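Local coordinates for protein Udp-n-acetylglucosamine pyrophosphorylase (Trypanosoma brucei, PDB 4BQH) that probably catalyses the formation of UDP-N-acetylglucosamine and diphosphate from UTP and N-acetylglucosamine 1-phosphate, at residues A[134-139]-A[446-451]; A[283-288]-A[453-458]; A[465-470]-A[521-526]; A[513-518]-A[534-539]. All coordinates share one frame; numbering follows the deposited sequence.

Helix 448-471 is a worked example of a single long helix that connects the central mixed sheet region of a GT-A-type fold to a smaller parallel-sheet unit. Contacts 1 and 2 lie on its N-terminal part, touch one another and have centres about 11 Å apart. Contact 3 uses its C-terminal part, with its centre about 28 Å from that of contact 1. Contact 4 does not use this helix, but it touches contact 3, about 10 Å away between centres, through strand 533-536 and the loop leading into helix 519-528. Along the chain, contacts 1 and 2 interlock, as do 3 and 4, and the first pair closes before the second opens.

Contact 1 of 4, residues A[134-139]-A[446-451]; sequences GFFTCD and DTPADA
P448, the first residue of helix 448-471, sits inside the T447-D450 capping box that starts the helix and packs against F136 and C138. The ring of F136 brings its CZ and CE2 atoms to the pyrrolidine ring: F136 CZ lies 3.7 Å from P448 CG, and CE2 is almost as near. The two side chains cross at about a right angle. With CG anti to the backbone N (chi1 -176°), the phenyl ring is carried from its loop toward the helix start. C138 adds a lighter touch, SG standing 4.3 Å from P448 CB. The touching atoms are carbons and the C138 sulfur, and no hydrogen bond links the two segments. The polar work is done inside the helix start: D450 N donates to T447 OG1 at 3.1 Å (156°), while the return bond from T447 N to D450 OD2 is weak at 3.4 Å. D450 OD1 also forms a salt bridge with R453, and D441 OD1 takes the N-H of A449. On the other side of the contact, F136 also packs on F129 of strand 129-130, and its backbone bonds to L147 where helix 147-166 begins, tying the loop between that strand and that helix to the start of helix 448-471.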
loop_
_atom_site.group_PDB
_atom_site.type_symbol
_atom_site.label_atom_id
_atom_site.label_comp_id
_atom_site.label_asym_id
_atom_site.label_seq_id
_atom_site.Cartn_x
_atom_site.Cartn_y
_atom_site.Cartn_z
ATOM N N GLY A 134 -11.021 -4.264 -1.695
ATOM C CA GLY A 134 -10.389 -5.251 -2.570
ATOM C C GLY A 134 -11.373 -6.090 -3.377
ATOM O O GLY A 134 -11.007 -6.676 -4.398
ATOM N N PHE A 135 -12.622 -6.147 -2.922
ATOM C CA PHE A 135 -13.673 -6.887 -3.648
ATOM C C PHE A 135 -14.145 -6.105 -4.876
ATOM O O PHE A 135 -14.780 -6.676 -5.791
ATOM C CB PHE A 135 -14.920 -7.126 -2.754
ATOM C CG PHE A 135 -14.736 -8.095 -1.607
ATOM C CD1 PHE A 135 -13.543 -8.203 -0.906
ATOM C CD2 PHE A 135 -15.822 -8.848 -1.166
ATOM C CE1 PHE A 135 -13.424 -9.064 0.169
ATOM C CE2 PHE A 135 -15.700 -9.721 -0.098
ATOM C CZ PHE A 135 -14.501 -9.826 0.573
ATOM N N PHE A 136 -13.871 -4.800 -4.901
ATOM C CA PHE A 136 -14.440 -3.902 -5.922
ATOM C C PHE A 136 -14.016 -4.266 -7.343
ATOM O O PHE A 136 -12.829 -4.534 -7.602
ATOM C CB PHE A 136 -14.076 -2.441 -5.626
ATOM C CG PHE A 136 -14.708 -1.446 -6.564
ATOM C CD1 PHE A 136 -16.029 -1.035 -6.382
ATOM C CD2 PHE A 136 -13.978 -0.904 -7.624
ATOM C CE1 PHE A 136 -16.620 -0.127 -7.257
ATOM C CE2 PHE A 136 -14.564 0.012 -8.492
ATOM C CZ PHE A 136 -15.884 0.401 -8.303
ATOM N N THR A 137 -14.992 -4.260 -8.254
ATOM C CA THR A 137 -14.761 -4.544 -9.678
ATOM C C THR A 137 -15.036 -3.282 -10.478
ATOM O O THR A 137 -16.154 -2.753 -10.463
ATOM C CB THR A 137 -15.658 -5.716 -10.158
ATOM O OG1 THR A 137 -15.324 -6.880 -9.397
ATOM C CG2 THR A 137 -15.448 -6.017 -11.632
ATOM N N CYS A 138 -14.016 -2.774 -11.156
ATOM C CA CYS A 138 -14.179 -1.579 -11.982
ATOM C C CYS A 138 -15.001 -1.863 -13.233
ATOM O O CYS A 138 -14.723 -2.812 -13.958
ATOM C CB CYS A 138 -12.822 -1.035 -12.414
ATOM S SG CYS A 138 -11.840 -0.329 -11.089
ATOM N N ASP A 139 -16.013 -1.026 -13.473
ATOM C CA ASP A 139 -16.701 -1.000 -14.754
ATOM C C ASP A 139 -15.778 -0.402 -15.787
ATOM O O ASP A 139 -14.860 0.369 -15.460
ATOM C CB ASP A 139 -17.953 -0.126 -14.669
ATOM C CG ASP A 139 -18.952 -0.639 -13.662
ATOM O OD1 ASP A 139 -19.072 -1.875 -13.496
ATOM O OD2 ASP A 139 -19.610 0.205 -13.030
ATOM N N ASP A 446 -10.169 10.888 -8.489
ATOM C CA ASP A 446 -9.962 9.575 -7.867
ATOM C C ASP A 446 -11.167 8.628 -7.997
ATOM O O ASP A 446 -11.484 7.870 -7.075
ATOM C CB ASP A 446 -9.572 9.711 -6.378
ATOM C CG ASP A 446 -8.257 10.440 -6.163
ATOM O OD1 ASP A 446 -7.482 10.650 -7.126
ATOM O OD2 ASP A 446 -7.993 10.822 -4.994
ATOM N N THR A 447 -11.832 8.657 -9.148
ATOM C CA THR A 447 -12.951 7.753 -9.401
ATOM C C THR A 447 -12.460 6.487 -10.144
ATOM O O THR A 447 -11.356 6.492 -10.706
ATOM C CB THR A 447 -14.011 8.415 -10.295
ATOM O OG1 THR A 447 -13.470 8.567 -11.607
ATOM C CG2 THR A 447 -14.429 9.788 -9.744
ATOM N N PRO A 448 -13.279 5.417 -10.148
ATOM C CA PRO A 448 -12.930 4.228 -10.933
ATOM C C PRO A 448 -12.697 4.581 -12.395
ATOM O O PRO A 448 -11.740 4.121 -12.975
ATOM C CB PRO A 448 -14.156 3.311 -10.750
ATOM C CG PRO A 448 -14.705 3.717 -9.423
ATOM C CD PRO A 448 -14.540 5.211 -9.410
ATOM N N ALA A 449 -13.549 5.433 -12.985
ATOM C CA ALA A 449 -13.351 5.785 -14.379
ATOM C C ALA A 449 -12.035 6.493 -14.633
ATOM O O ALA A 449 -11.444 6.318 -15.696
ATOM C CB ALA A 449 -14.521 6.639 -14.884
ATOM N N ASP A 450 -11.602 7.340 -13.685
ATOM C CA ASP A 450 -10.339 8.039 -13.811
ATOM C C ASP A 450 -9.194 7.032 -13.800
ATOM O O ASP A 450 -8.274 7.151 -14.600
ATOM C CB ASP A 450 -10.132 9.094 -12.700
ATOM C CG ASP A 450 -11.095 10.296 -12.811
ATOM O OD1 ASP A 450 -11.468 10.723 -13.932
ATOM O OD2 ASP A 450 -11.500 10.821 -11.747
ATOM N N ALA A 451 -9.262 6.032 -12.911
ATOM C CA ALA A 451 -8.198 5.021 -12.837
ATOM C C ALA A 451 -8.182 4.146 -14.093
ATOM O O ALA A 451 -7.117 3.888 -14.633
ATOM C CB ALA A 451 -8.357 4.148 -11.593
#

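Contact 2 of 4, residues A[283-288]-A[453-458]; sequences NLLANV and RLLLSQ
L285 and L455 bury the most surface where a type I beta turn, N283 to A286, is laid against helix 448-471. The turn follows strand 275-280 of the central mixed sheet and precedes helix 291-300, so the contact joins the end of a core strand to the long helix. L285 straddles two successive helix residues with its two methyls. L285 CD2 rests 3.6 Å from L454 CB and slightly farther from L454 CD1, and these side chains cross at about a right angle. L285 CD1 turns to the next residue, 3.9 Å from L455 N and 4.0 Å from L455 CB, and there the side chains slide past each other in opposite directions. Because CG of L455 is anti to its own backbone N (chi1 -172°), its methyls run beside L285 and on to L284. The turn itself is fixed by N283, whose OD1 accepts from L285 N at 3.1 Å in an Asx turn; the donor stands above the carbonyl plane and the bond is bent (138°). That same oxygen also takes the N-H of G435, while N283 ND2 donates to E433 O, so the amide has partners at both ends. L284 touches L147 and M150 of helix 147-166. It also packs on A451 and V452, and against L455 it crosses nearly at right angles, CD2 of L284 and CD2 of L455 standing 4.2 Å apart.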
loop_
_atom_site.group_PDB
_atom_site.type_symbol
_atom_site.label_atom_id
_atom_site.label_comp_id
_atom_site.label_asym_id
_atom_site.label_seq_id
_atom_site.Cartn_x
_atom_site.Cartn_y
_atom_site.Cartn_z
ATOM N N ASN A 283 -5.131 1.235 -5.310
ATOM C CA ASN A 283 -4.345 1.745 -6.419
ATOM C C ASN A 283 -4.434 0.803 -7.598
ATOM O O ASN A 283 -3.760 -0.233 -7.627
ATOM C CB ASN A 283 -2.892 1.925 -5.999
ATOM C CG ASN A 283 -2.059 2.561 -7.083
ATOM O OD1 ASN A 283 -2.576 2.929 -8.141
ATOM N ND2 ASN A 283 -0.768 2.677 -6.846
ATOM N N LEU A 284 -5.270 1.150 -8.577
ATOM C CA LEU A 284 -5.450 0.271 -9.725
ATOM C C LEU A 284 -4.159 0.090 -10.514
ATOM O O LEU A 284 -3.973 -0.947 -11.174
ATOM C CB LEU A 284 -6.519 0.836 -10.668
ATOM C CG LEU A 284 -6.922 -0.059 -11.853
ATOM C CD1 LEU A 284 -7.582 -1.362 -11.401
ATOM C CD2 LEU A 284 -7.868 0.703 -12.792
ATOM N N LEU A 285 -3.289 1.103 -10.480
ATOM C CA LEU A 285 -2.063 1.073 -11.268
ATOM C C LEU A 285 -0.831 0.551 -10.496
ATOM O O LEU A 285 0.297 0.716 -10.960
ATOM C CB LEU A 285 -1.758 2.456 -11.822
ATOM C CG LEU A 285 -2.490 2.946 -13.084
ATOM C CD1 LEU A 285 -3.966 2.578 -13.183
ATOM C CD2 LEU A 285 -2.283 4.453 -13.122
ATOM N N ALA A 286 -1.061 -0.106 -9.371
ATOM C CA ALA A 286 0.029 -0.467 -8.461
ATOM C C ALA A 286 1.039 -1.371 -9.165
ATOM O O ALA A 286 0.660 -2.360 -9.814
ATOM C CB ALA A 286 -0.517 -1.158 -7.228
ATOM N N ASN A 287 2.313 -0.981 -9.089
ATOM C CA ASN A 287 3.358 -1.757 -9.705
ATOM C C ASN A 287 3.813 -2.770 -8.650
ATOM O O ASN A 287 4.756 -2.543 -7.880
ATOM C CB ASN A 287 4.476 -0.843 -10.184
ATOM C CG ASN A 287 5.475 -1.557 -11.060
ATOM O OD1 ASN A 287 5.442 -2.779 -11.180
ATOM N ND2 ASN A 287 6.361 -0.804 -11.675
ATOM N N VAL A 288 3.099 -3.892 -8.623
ATOM C CA VAL A 288 3.211 -4.899 -7.560
ATOM C C VAL A 288 4.457 -5.771 -7.764
ATOM O O VAL A 288 4.672 -6.310 -8.854
ATOM C CB VAL A 288 1.945 -5.783 -7.529
ATOM C CG1 VAL A 288 2.070 -6.880 -6.486
ATOM C CG2 VAL A 288 0.724 -4.922 -7.266
ATOM N N ARG A 453 -9.215 5.004 -17.079
ATOM C CA ARG A 453 -8.590 5.779 -18.148
ATOM C C ARG A 453 -7.062 5.708 -18.119
ATOM O O ARG A 453 -6.443 5.566 -19.157
ATOM C CB ARG A 453 -9.052 7.255 -18.128
ATOM C CG ARG A 453 -8.319 8.177 -19.113
ATOM C CD ARG A 453 -8.734 9.650 -18.903
ATOM N NE ARG A 453 -10.190 9.716 -18.833
ATOM C CZ ARG A 453 -10.881 10.063 -17.752
ATOM N NH1 ARG A 453 -10.265 10.470 -16.628
ATOM N NH2 ARG A 453 -12.186 10.041 -17.808
ATOM N N LEU A 454 -6.441 5.823 -16.940
ATOM C CA LEU A 454 -4.975 5.757 -16.879
ATOM C C LEU A 454 -4.468 4.364 -17.274
ATOM O O LEU A 454 -3.451 4.246 -17.970
ATOM C CB LEU A 454 -4.468 6.083 -15.467
ATOM C CG LEU A 454 -4.772 7.522 -14.987
ATOM C CD1 LEU A 454 -4.340 7.655 -13.528
ATOM C CD2 LEU A 454 -4.076 8.564 -15.845
ATOM N N LEU A 455 -5.183 3.343 -16.827
ATOM C CA LEU A 455 -4.800 1.940 -17.112
ATOM C C LEU A 455 -4.811 1.704 -18.613
ATOM O O LEU A 455 -3.812 1.251 -19.201
ATOM C CB LEU A 455 -5.727 0.944 -16.401
ATOM C CG LEU A 455 -5.311 -0.544 -16.469
ATOM C CD1 LEU A 455 -4.100 -0.821 -15.567
ATOM C CD2 LEU A 455 -6.448 -1.472 -16.092
ATOM N N LEU A 456 -5.918 2.063 -19.254
ATOM C CA LEU A 456 -5.988 1.914 -20.717
ATOM C C LEU A 456 -4.933 2.731 -21.448
ATOM O O LEU A 456 -4.299 2.262 -22.393
ATOM C CB LEU A 456 -7.393 2.239 -21.229
ATOM C CG LEU A 456 -8.544 1.406 -20.681
ATOM C CD1 LEU A 456 -9.806 1.701 -21.482
ATOM C CD2 LEU A 456 -8.240 -0.079 -20.694
ATOM N N SER A 457 -4.687 3.956 -20.990
ATOM C CA SER A 457 -3.670 4.771 -21.626
ATOM C C SER A 457 -2.282 4.164 -21.553
ATOM O O SER A 457 -1.486 4.279 -22.497
ATOM C CB SER A 457 -3.648 6.180 -21.027
ATOM O OG SER A 457 -4.746 6.894 -21.551
ATOM N N GLN A 458 -2.002 3.509 -20.436
ATOM C CA GLN A 458 -0.725 2.849 -20.244
ATOM C C GLN A 458 -0.605 1.621 -21.155
ATOM O O GLN A 458 0.415 1.435 -21.816
ATOM C CB GLN A 458 -0.590 2.401 -18.788
ATOM C CG GLN A 458 0.775 1.801 -18.543
ATOM C CD GLN A 458 0.961 1.322 -17.123
ATOM O OE1 GLN A 458 0.024 0.837 -16.475
ATOM N NE2 GLN A 458 2.176 1.430 -16.646
#

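Contact 3 of 4, residues A[465-470]-A[521-526]; sequences TALETA and RVIHQL
V522, I523 and L526 of helix 519-528 receive L467, which projects from helix 448-471. Helix 519-528 is the connection of a beta-alpha-beta crossover, lying in the chain between the parallel strands 501-504 and 533-536. The two helix segments run almost perpendicular, at 98°, and their axes come no closer than 12.1 Å, so the gap is bridged by side chains alone and L467 is the one residue that meets all three partners. V522 comes first. Its CG1 makes a light contact, 4.5 Å from L467 CD1, and the residue also packs on I534 and I536 of the neighbouring strand. I523 comes next, with its longer branch alongside the other methyl of L467: I523 CG1 is 3.7 Å from L467 CD2, and I523 CD1 is only slightly farther. These two side chains slide past each other in opposite directions. CG1 of I523 lies anti to the carbonyl carbon (chi1 -73°), which extends this branch toward the opposing helix. Helix 485-497 closes the group from another side, V492 touching L467 and A491 touching both I523 and L526. One turn on from V522, L526 also packs on M495 of that helix. Its meeting with L467 is tip to tip, the CD1 methyls of L526 and L467 standing 4.0 Å apart.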
loop_
_atom_site.group_PDB
_atom_site.type_symbol
_atom_site.label_atom_id
_atom_site.label_comp_id
_atom_site.label_asym_id
_atom_site.label_seq_id
_atom_site.Cartn_x
_atom_site.Cartn_y
_atom_site.Cartn_z
ATOM N N THR A 465 4.197 0.561 -28.662
ATOM C CA THR A 465 5.622 0.210 -28.605
ATOM C C THR A 465 5.925 -1.179 -29.169
ATOM O O THR A 465 6.893 -1.356 -29.935
ATOM C CB THR A 465 6.157 0.304 -27.157
ATOM O OG1 THR A 465 6.020 1.656 -26.711
ATOM C CG2 THR A 465 7.628 -0.113 -27.095
ATOM N N ALA A 466 5.112 -2.171 -28.800
ATOM C CA ALA A 466 5.312 -3.527 -29.316
ATOM C C ALA A 466 5.131 -3.567 -30.843
ATOM O O ALA A 466 5.898 -4.228 -31.551
ATOM C CB ALA A 466 4.376 -4.508 -28.641
ATOM N N LEU A 467 4.129 -2.836 -31.338
ATOM C CA LEU A 467 3.870 -2.771 -32.777
ATOM C C LEU A 467 5.008 -2.104 -33.541
ATOM O O LEU A 467 5.395 -2.568 -34.627
ATOM C CB LEU A 467 2.543 -2.055 -33.047
ATOM C CG LEU A 467 1.299 -2.926 -32.839
ATOM C CD1 LEU A 467 0.009 -2.105 -32.842
ATOM C CD2 LEU A 467 1.257 -4.031 -33.891
ATOM N N GLU A 468 5.556 -1.035 -32.970
ATOM C CA GLU A 468 6.658 -0.303 -33.588
ATOM C C GLU A 468 7.959 -1.106 -33.618
ATOM O O GLU A 468 8.740 -0.979 -34.568
ATOM C CB GLU A 468 6.884 1.048 -32.912
ATOM C CG GLU A 468 5.889 2.118 -33.336
ATOM C CD GLU A 468 5.993 3.384 -32.511
ATOM O OE1 GLU A 468 6.415 3.305 -31.332
ATOM O OE2 GLU A 468 5.646 4.462 -33.037
ATOM N N THR A 469 8.186 -1.926 -32.592
ATOM C CA THR A 469 9.345 -2.815 -32.587
ATOM C C THR A 469 9.235 -3.842 -33.712
ATOM O O THR A 469 10.214 -4.083 -34.428
ATOM C CB THR A 469 9.555 -3.511 -31.230
ATOM O OG1 THR A 469 9.686 -2.511 -30.217
ATOM C CG2 THR A 469 10.841 -4.352 -31.252
ATOM N N ALA A 470 8.044 -4.428 -33.863
ATOM C CA ALA A 470 7.774 -5.374 -34.947
ATOM C C ALA A 470 7.907 -4.720 -36.324
ATOM O O ALA A 470 8.391 -5.358 -37.270
ATOM C CB ALA A 470 6.411 -6.016 -34.771
ATOM N N ARG A 521 -2.932 -11.505 -33.819
ATOM C CA ARG A 521 -4.350 -11.288 -33.560
ATOM C C ARG A 521 -4.691 -9.791 -33.510
ATOM O O ARG A 521 -5.701 -9.351 -34.063
ATOM C CB ARG A 521 -4.763 -11.998 -32.269
ATOM C CG ARG A 521 -6.165 -11.687 -31.759
ATOM C CD ARG A 521 -7.233 -12.491 -32.482
ATOM N NE ARG A 521 -8.556 -11.887 -32.313
ATOM C CZ ARG A 521 -9.298 -11.410 -33.306
ATOM N NH1 ARG A 521 -8.866 -11.478 -34.560
ATOM N NH2 ARG A 521 -10.485 -10.876 -33.040
ATOM N N VAL A 522 -3.849 -9.024 -32.823
ATOM C CA VAL A 522 -4.010 -7.559 -32.728
ATOM C C VAL A 522 -3.982 -6.911 -34.106
ATOM O O VAL A 522 -4.882 -6.123 -34.465
ATOM C CB VAL A 522 -2.888 -6.951 -31.847
ATOM C CG1 VAL A 522 -2.863 -5.416 -31.949
ATOM C CG2 VAL A 522 -3.052 -7.437 -30.417
ATOM N N ILE A 523 -2.974 -7.255 -34.900
ATOM C CA ILE A 523 -2.850 -6.716 -36.240
ATOM C C ILE A 523 -4.070 -7.059 -37.118
ATOM O O ILE A 523 -4.566 -6.185 -37.824
ATOM C CB ILE A 523 -1.518 -7.132 -36.909
ATOM C CG1 ILE A 523 -0.381 -6.341 -36.263
ATOM C CG2 ILE A 523 -1.540 -6.875 -38.412
ATOM C CD1 ILE A 523 1.001 -6.808 -36.666
ATOM N N HIS A 524 -4.550 -8.296 -37.021
ATOM C CA HIS A 524 -5.735 -8.754 -37.776
ATOM C C HIS A 524 -6.921 -7.883 -37.409
ATOM O O HIS A 524 -7.624 -7.383 -38.284
ATOM C CB HIS A 524 -6.008 -10.214 -37.459
ATOM C CG HIS A 524 -7.093 -10.844 -38.307
ATOM N ND1 HIS A 524 -8.367 -10.979 -37.882
ATOM C CD2 HIS A 524 -7.045 -11.393 -39.581
ATOM C CE1 HIS A 524 -9.096 -11.579 -38.844
ATOM N NE2 HIS A 524 -8.288 -11.817 -39.885
ATOM N N GLN A 525 -7.143 -7.664 -36.116
ATOM C CA GLN A 525 -8.266 -6.807 -35.666
ATOM C C GLN A 525 -8.155 -5.391 -36.178
ATOM O O GLN A 525 -9.156 -4.819 -36.615
ATOM C CB GLN A 525 -8.296 -6.715 -34.149
ATOM C CG GLN A 525 -8.730 -7.985 -33.458
ATOM C CD GLN A 525 -8.560 -7.871 -31.957
ATOM O OE1 GLN A 525 -7.447 -8.023 -31.428
ATOM N NE2 GLN A 525 -9.658 -7.590 -31.266
ATOM N N LEU A 526 -6.954 -4.815 -36.079
ATOM C CA LEU A 526 -6.718 -3.429 -36.464
ATOM C C LEU A 526 -6.934 -3.200 -37.952
ATOM O O LEU A 526 -7.499 -2.168 -38.348
ATOM C CB LEU A 526 -5.340 -2.923 -36.027
ATOM C CG LEU A 526 -5.154 -2.780 -34.515
ATOM C CD1 LEU A 526 -3.692 -2.463 -34.236
ATOM C CD2 LEU A 526 -6.059 -1.699 -33.928
#

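Contact 4 of 4, residues A[513-518]-A[534-539]; sequences EGLRQH and IFIRRD. With SO4 (sulfate ion), chain B.
G514 N donates to O3 of a bound sulfate at 2.9 Å, nearly straight at 159°. R516 N adds a second backbone bond, 3.0 Å to sulfate O4, and the R516 side chain, bent at chi2 and chi3, curls back until O1 of the anion lies over one face of its guanidinium, 2.7 Å from NH2. The ion probably came from the crystallisation liquor. G514 has a positive phi, at which a CB would press on the preceding carbonyl oxygen. Beyond this turn, Q517 NE2 donates to G514 O at 3.3 Å, from above the carbonyl plane, and H518 faces strand 533-536. I536 presses its CG2 methyl on one face of the imidazole in a CH-pi contact, 3.7 Å from the ring centroid and 16° off the normal, with H518 CG as its nearest atom. CG2 is the I536 branch anti to the backbone N. The other branch reaches L515, whose CD2 is 4.5 Å from I536 CD1; L515 also packs on W462 and A466 of helix 448-471. The 3-10 turn 516-518 immediately precedes helix 519-528, so the contact sets the entrance of the connecting helix against the second strand of a beta-alpha-beta crossover.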
loop_
_atom_site.group_PDB
_atom_site.type_symbol
_atom_site.label_atom_id
_atom_site.label_comp_id
_atom_site.label_asym_id
_atom_site.label_seq_id
_atom_site.Cartn_x
_atom_site.Cartn_y
_atom_site.Cartn_z
ATOM N N GLU A 513 6.123 -6.156 -21.603
ATOM C CA GLU A 513 6.672 -7.396 -22.173
ATOM C C GLU A 513 5.586 -8.409 -22.543
ATOM O O GLU A 513 4.435 -8.329 -22.081
ATOM C CB GLU A 513 7.632 -8.041 -21.145
ATOM C CG GLU A 513 6.969 -8.982 -20.130
ATOM C CD GLU A 513 6.005 -8.289 -19.158
ATOM O OE1 GLU A 513 6.082 -7.061 -18.982
ATOM O OE2 GLU A 513 5.163 -8.981 -18.571
ATOM N N GLY A 514 5.944 -9.381 -23.381
ATOM C CA GLY A 514 5.086 -10.534 -23.559
ATOM C C GLY A 514 3.997 -10.306 -24.592
ATOM O O GLY A 514 3.060 -11.098 -24.677
ATOM N N LEU A 515 4.110 -9.225 -25.362
ATOM C CA LEU A 515 3.061 -8.868 -26.333
ATOM C C LEU A 515 3.337 -9.389 -27.741
ATOM O O LEU A 515 2.418 -9.457 -28.560
ATOM C CB LEU A 515 2.836 -7.347 -26.388
ATOM C CG LEU A 515 2.423 -6.674 -25.069
ATOM C CD1 LEU A 515 2.135 -5.194 -25.295
ATOM C CD2 LEU A 515 1.220 -7.378 -24.459
ATOM N N ARG A 516 4.586 -9.763 -28.019
ATOM C CA ARG A 516 4.961 -10.160 -29.386
ATOM C C ARG A 516 4.062 -11.276 -29.903
ATOM O O ARG A 516 3.559 -11.193 -31.029
ATOM C CB ARG A 516 6.430 -10.590 -29.471
ATOM C CG ARG A 516 6.998 -10.475 -30.881
ATOM C CD ARG A 516 8.002 -11.567 -31.262
ATOM N NE ARG A 516 8.887 -11.988 -30.169
ATOM C CZ ARG A 516 9.885 -11.258 -29.666
ATOM N NH1 ARG A 516 10.135 -10.039 -30.134
ATOM N NH2 ARG A 516 10.626 -11.746 -28.678
ATOM N N GLN A 517 3.851 -12.296 -29.074
ATOM C CA GLN A 517 3.049 -13.475 -29.419
ATOM C C GLN A 517 1.592 -13.125 -29.726
ATOM O O GLN A 517 0.889 -13.901 -30.377
ATOM C CB GLN A 517 3.093 -14.501 -28.284
ATOM C CG GLN A 517 2.435 -13.984 -27.005
ATOM C CD GLN A 517 2.617 -14.875 -25.797
ATOM O OE1 GLN A 517 2.128 -16.006 -25.762
ATOM N NE2 GLN A 517 3.275 -14.342 -24.766
ATOM N N HIS A 518 1.141 -11.959 -29.256
ATOM C CA HIS A 518 -0.254 -11.531 -29.450
ATOM C C HIS A 518 -0.470 -10.649 -30.649
ATOM O O HIS A 518 -1.615 -10.360 -31.029
ATOM C CB HIS A 518 -0.769 -10.836 -28.183
ATOM C CG HIS A 518 -0.895 -11.757 -27.007
ATOM N ND1 HIS A 518 -1.934 -12.605 -26.854
ATOM C CD2 HIS A 518 -0.058 -11.960 -25.908
ATOM C CE1 HIS A 518 -1.773 -13.308 -25.716
ATOM N NE2 HIS A 518 -0.627 -12.906 -25.137
ATOM N N ILE A 534 -8.756 -2.893 -27.814
ATOM C CA ILE A 534 -8.196 -4.229 -28.074
ATOM C C ILE A 534 -7.979 -4.901 -26.716
ATOM O O ILE A 534 -7.317 -4.325 -25.836
ATOM C CB ILE A 534 -6.869 -4.095 -28.862
ATOM C CG1 ILE A 534 -7.123 -3.539 -30.275
ATOM C CG2 ILE A 534 -6.114 -5.430 -28.903
ATOM C CD1 ILE A 534 -7.871 -4.496 -31.173
ATOM N N PHE A 535 -8.568 -6.083 -26.529
ATOM C CA PHE A 535 -8.472 -6.828 -25.278
ATOM C C PHE A 535 -7.432 -7.956 -25.428
ATOM O O PHE A 535 -7.580 -8.812 -26.284
ATOM C CB PHE A 535 -9.862 -7.357 -24.897
ATOM C CG PHE A 535 -9.917 -8.087 -23.582
ATOM C CD1 PHE A 535 -9.019 -7.783 -22.546
ATOM C CD2 PHE A 535 -10.881 -9.059 -23.361
ATOM C CE1 PHE A 535 -9.073 -8.473 -21.343
ATOM C CE2 PHE A 535 -10.947 -9.747 -22.148
ATOM C CZ PHE A 535 -10.031 -9.457 -21.141
ATOM N N ILE A 536 -6.355 -7.908 -24.644
ATOM C CA ILE A 536 -5.283 -8.926 -24.735
ATOM C C ILE A 536 -5.291 -9.700 -23.412
ATOM O O ILE A 536 -5.098 -9.116 -22.347
ATOM C CB ILE A 536 -3.893 -8.307 -25.046
ATOM C CG1 ILE A 536 -3.938 -7.412 -26.300
ATOM C CG2 ILE A 536 -2.825 -9.411 -25.179
ATOM C CD1 ILE A 536 -2.623 -6.777 -26.685
ATOM N N ARG A 537 -5.548 -11.009 -23.486
ATOM C CA ARG A 537 -5.633 -11.872 -22.300
ATOM C C ARG A 537 -5.079 -13.250 -22.630
ATOM O O ARG A 537 -4.933 -13.584 -23.816
ATOM C CB ARG A 537 -7.056 -11.952 -21.694
ATOM C CG ARG A 537 -8.108 -12.719 -22.492
ATOM C CD ARG A 537 -8.439 -11.977 -23.776
ATOM N NE ARG A 537 -9.647 -12.487 -24.416
ATOM C CZ ARG A 537 -10.214 -11.952 -25.498
ATOM N NH1 ARG A 537 -9.693 -10.877 -26.092
ATOM N NH2 ARG A 537 -11.317 -12.503 -25.986
ATOM N N ARG A 538 -4.712 -14.008 -21.601
ATOM C CA ARG A 538 -4.245 -15.389 -21.823
ATOM C C ARG A 538 -5.404 -16.254 -22.262
ATOM O O ARG A 538 -6.537 -16.103 -21.779
ATOM C CB ARG A 538 -3.636 -15.983 -20.558
ATOM C CG ARG A 538 -2.201 -15.574 -20.320
ATOM C CD ARG A 538 -1.432 -16.656 -19.560
ATOM N NE ARG A 538 -2.233 -17.334 -18.534
ATOM C CZ ARG A 538 -1.757 -17.766 -17.357
ATOM N NH1 ARG A 538 -0.489 -17.561 -17.028
ATOM N NH2 ARG A 538 -2.557 -18.378 -16.489
ATOM N N ASP A 539 -5.112 -17.175 -23.175
ATOM C CA ASP A 539 -6.107 -18.134 -23.652
ATOM C C ASP A 539 -6.868 -18.876 -22.559
ATOM O O ASP A 539 -8.061 -19.162 -22.717
ATOM C CB ASP A 539 -5.450 -19.143 -24.599
ATOM C CG ASP A 539 -5.363 -18.636 -26.032
ATOM O OD1 ASP A 539 -5.824 -17.504 -26.320
ATOM O OD2 ASP A 539 -4.830 -19.378 -26.881
HETATM S S SO4 B . 8.243 -9.639 -25.923
HETATM O O1 SO4 B . 9.258 -10.317 -26.768
HETATM O O2 SO4 B . 8.263 -8.198 -26.266
HETATM O O3 SO4 B . 8.595 -9.779 -24.482
HETATM O O4 SO4 B . 6.910 -10.221 -26.206
#